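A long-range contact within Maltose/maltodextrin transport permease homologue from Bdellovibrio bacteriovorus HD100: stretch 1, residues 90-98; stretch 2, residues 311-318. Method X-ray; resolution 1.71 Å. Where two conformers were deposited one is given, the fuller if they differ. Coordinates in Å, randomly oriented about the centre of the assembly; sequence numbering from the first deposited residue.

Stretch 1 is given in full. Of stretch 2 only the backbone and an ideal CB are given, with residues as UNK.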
# COMPACT_ATOMS: atom_id res chain seq x y z
N PHE A 90 -18.22 3.45 -14.00
CA PHE A 90 -16.92 2.80 -13.82
C PHE A 90 -16.02 2.92 -15.04
O PHE A 90 -14.80 2.88 -14.89
CB PHE A 90 -17.13 1.34 -13.42
CG PHE A 90 -17.56 1.18 -11.99
CD1 PHE A 90 -16.65 1.31 -10.96
CD2 PHE A 90 -18.90 0.96 -11.67
CE1 PHE A 90 -17.03 1.21 -9.64
CE2 PHE A 90 -19.29 0.85 -10.34
CZ PHE A 90 -18.36 0.99 -9.33
N GLN A 91 -16.59 3.08 -16.24
CA GLN A 91 -15.76 3.23 -17.43
C GLN A 91 -14.98 4.54 -17.44
O GLN A 91 -14.08 4.69 -18.26
CB GLN A 91 -16.61 3.12 -18.70
CG GLN A 91 -17.88 3.96 -18.69
CD GLN A 91 -18.59 4.02 -20.04
OE1 GLN A 91 -18.33 4.89 -20.88
NE2 GLN A 91 -19.53 3.09 -20.25
N ASN A 92 -15.30 5.47 -16.54
CA ASN A 92 -14.59 6.75 -16.48
C ASN A 92 -13.33 6.68 -15.65
O ASN A 92 -12.62 7.69 -15.53
CB ASN A 92 -15.51 7.85 -15.92
CG ASN A 92 -16.70 8.12 -16.81
OD1 ASN A 92 -17.78 8.47 -16.31
ND2 ASN A 92 -16.53 7.96 -18.12
N PHE A 93 -13.04 5.52 -15.05
CA PHE A 93 -11.90 5.35 -14.16
C PHE A 93 -10.99 4.25 -14.66
O PHE A 93 -11.43 3.29 -15.30
CB PHE A 93 -12.38 5.03 -12.72
CG PHE A 93 -13.32 6.07 -12.16
CD1 PHE A 93 -12.84 7.13 -11.42
CD2 PHE A 93 -14.68 6.00 -12.39
CE1 PHE A 93 -13.70 8.10 -10.91
CE2 PHE A 93 -15.55 6.95 -11.89
CZ PHE A 93 -15.06 8.01 -11.15
N ASP A 94 -9.69 4.42 -14.40
CA ASP A 94 -8.72 3.34 -14.53
C ASP A 94 -9.27 2.07 -13.88
O ASP A 94 -9.69 2.11 -12.71
CB ASP A 94 -7.43 3.77 -13.82
CG ASP A 94 -6.24 2.83 -14.09
OD1 ASP A 94 -6.43 1.62 -14.29
OD2 ASP A 94 -5.10 3.34 -14.08
N PRO A 95 -9.30 0.94 -14.58
CA PRO A 95 -9.81 -0.30 -13.96
C PRO A 95 -9.07 -0.70 -12.70
O PRO A 95 -9.65 -1.40 -11.85
CB PRO A 95 -9.64 -1.35 -15.06
CG PRO A 95 -9.65 -0.55 -16.34
CD PRO A 95 -8.95 0.73 -16.00
N LEU A 96 -7.81 -0.30 -12.53
CA LEU A 96 -7.09 -0.59 -11.29
C LEU A 96 -7.74 0.06 -10.08
O LEU A 96 -7.54 -0.41 -8.96
CB LEU A 96 -5.64 -0.12 -11.40
CG LEU A 96 -4.72 -1.00 -12.26
CD1 LEU A 96 -3.41 -0.24 -12.53
CD2 LEU A 96 -4.45 -2.33 -11.57
N ALA A 97 -8.51 1.12 -10.28
CA ALA A 97 -9.19 1.78 -9.19
C ALA A 97 -10.54 1.15 -8.87
O ALA A 97 -11.17 1.56 -7.89
CB ALA A 97 -9.41 3.25 -9.51
N ALA A 98 -10.99 0.19 -9.67
CA ALA A 98 -12.27 -0.48 -9.43
C ALA A 98 -12.13 -1.96 -9.73
O ALA A 98 -12.74 -2.48 -10.66
CB ALA A 98 -13.38 0.15 -10.28
N UNK A 311 -4.59 10.51 -10.20
CA UNK A 311 -6.04 10.29 -10.13
C UNK A 311 -6.46 8.98 -10.77
O UNK A 311 -5.84 8.50 -11.73
CB UNK A 311 -6.78 11.45 -10.81
N UNK A 312 -7.56 8.43 -10.27
CA UNK A 312 -8.18 7.28 -10.92
C UNK A 312 -9.05 7.69 -12.10
O UNK A 312 -9.24 6.89 -13.02
CB UNK A 312 -9.02 6.49 -9.91
N UNK A 313 -9.62 8.89 -12.08
CA UNK A 313 -10.46 9.34 -13.17
C UNK A 313 -9.59 9.68 -14.38
O UNK A 313 -8.60 10.40 -14.26
CB UNK A 313 -11.30 10.55 -12.74
N UNK A 314 -9.95 9.12 -15.55
CA UNK A 314 -9.08 9.22 -16.71
C UNK A 314 -8.99 10.64 -17.24
O UNK A 314 -7.90 11.12 -17.57
CB UNK A 314 -9.57 8.28 -17.82
N UNK A 315 -10.13 11.35 -17.33
CA UNK A 315 -10.07 12.73 -17.80
C UNK A 315 -9.35 13.65 -16.83
O UNK A 315 -8.73 14.64 -17.25
CB UNK A 315 -11.48 13.26 -18.05
N UNK A 316 -9.40 13.36 -15.53
CA UNK A 316 -8.70 14.19 -14.55
C UNK A 316 -7.19 14.20 -14.79
O UNK A 316 -6.51 15.16 -14.40
CB UNK A 316 -9.00 13.69 -13.13
N UNK A 317 -6.66 13.15 -15.40
CA UNK A 317 -5.23 13.06 -15.68
C UNK A 317 -4.78 14.04 -16.75
O UNK A 317 -3.57 14.20 -16.94
CB UNK A 317 -4.87 11.64 -16.11
N UNK A 318 -5.70 14.70 -17.45
CA UNK A 318 -5.32 15.73 -18.41
C UNK A 318 -5.07 17.09 -17.75
O UNK A 318 -4.66 18.03 -18.43
CB UNK A 318 -6.41 15.87 -19.48

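The two stretches meet at a single beta bridge, Phe93 opposite position 313, and the positions whose backbone comes closest lie around it.

Position 311 lies beyond the reach of stretch 1, with nothing within 5.5 Å of its ideal CB. Its phi of -59° and psi of 152° suit an extended residue, and proline is among the many that fit. The deposited residue is Pro311.

At position 312 the CA-to-CB bond points sideways, yet the ideal CB stands only 3.3 Å from Ala97 CB and 4.2 Å from Phe93 CD1. So tight an approach favours a small side chain, such as alanine, serine or perhaps cysteine. The deposited residue is Ser312, with chi1 in the p well. Its OG lies 3.5 Å from Phe93 CD1, at the ring edge, and is hydrogen-bonded elsewhere in the structure. Ser312 O receives the hydrogen bond of Asp94 N at 2.9 Å and also takes a CA-H...O contact from Phe93 CA at 3.3 Å.

Position 313 again points sideways, its ideal CB 3.9 Å from Phe93 CE1 and 4.2 Å from Asn92 O. Phi and psi of -74° and 129° are extended, and the chain then turns into a 3-10 segment at 316-318, with backbone nitrogens nearby that could donate to a short polar side chain. Aspartate, asparagine, serine or threonine would suit such a place. The deposited residue is Asn313, with chi1 t; its OD1 accepts a hydrogen bond from the backbone N of 316 at 2.9 Å.

The nitrogen of position 314 faces Asn92 O, and its sideways CB leaves room to reach along the backbone of residues 91 to 94. An aliphatic chain of moderate length, leucine or methionine for example, could cover this surface. Leu314 is deposited. Leu314 N donates to Asn92 O at 3.0 Å and a nearly linear 173°, and the side chain, m and t, bends closer than its first bond suggests: CD2 lies 3.6 Å from Asp94 N, and CD1 4.1 Å from Gln91 O.

Positions 315 and 316 have no neighbour in stretch 1 within 5.5 Å of the ideal CB, so many residues would serve. Gln315 leads its side chain away, but a water links the stretches, donating to Asn92 O at 2.8 Å and accepting from Gln315 N at 3.1 Å. Ala316 makes no contact with stretch 1.

Position 317 points toward stretch 1 but from a distance, and the carboxylate of Asp94 waits beyond. The ideal CB of 317 stands 8.5 Å from Asp94 OD2, a gap that favours arginine; lysine would fall slightly short of a close salt bridge. Arg317 extends fully after its m chi1 and forms a salt bridge, NH2 to Asp94 OD2 at 2.8 Å. Its NE also donates to Pro311 O at 2.8 Å.

Position 318 is out of reach and undemanding; it is Glu318.

Stretch 2 311-318: PSNLQARE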
# COMPACT_ATOMS: atom_id res chain seq x y z
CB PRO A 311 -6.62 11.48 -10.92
CG PRO A 311 -5.59 12.56 -10.73
CD PRO A 311 -4.27 11.83 -10.78
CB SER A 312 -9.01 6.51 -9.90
OG SER A 312 -9.99 7.36 -9.33
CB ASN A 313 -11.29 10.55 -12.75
CG ASN A 313 -12.17 11.07 -13.86
OD1 ASN A 313 -11.69 11.72 -14.78
ND2 ASN A 313 -13.47 10.77 -13.78
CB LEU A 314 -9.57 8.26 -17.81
CG LEU A 314 -9.55 6.77 -17.40
CD1 LEU A 314 -10.13 5.87 -18.48
CD2 LEU A 314 -8.14 6.30 -17.00
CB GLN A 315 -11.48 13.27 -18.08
CG GLN A 315 -11.51 14.63 -18.84
CD GLN A 315 -10.76 14.60 -20.17
OE1 GLN A 315 -10.65 13.57 -20.83
NE2 GLN A 315 -10.25 15.77 -20.59
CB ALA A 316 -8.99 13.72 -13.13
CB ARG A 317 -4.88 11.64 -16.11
CG ARG A 317 -5.13 10.59 -15.02
CD ARG A 317 -4.81 9.20 -15.50
NE ARG A 317 -5.00 8.22 -14.43
CZ ARG A 317 -4.85 6.91 -14.58
NH1 ARG A 317 -4.53 6.41 -15.76
NH2 ARG A 317 -5.04 6.11 -13.54
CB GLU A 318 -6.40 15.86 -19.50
CG GLU A 318 -6.64 14.57 -20.27
CD GLU A 318 -5.44 14.11 -21.09
OE1 GLU A 318 -5.52 13.03 -21.72
OE2 GLU A 318 -4.41 14.83 -21.13
O HOH W 1 -12.87 9.94 -17.23
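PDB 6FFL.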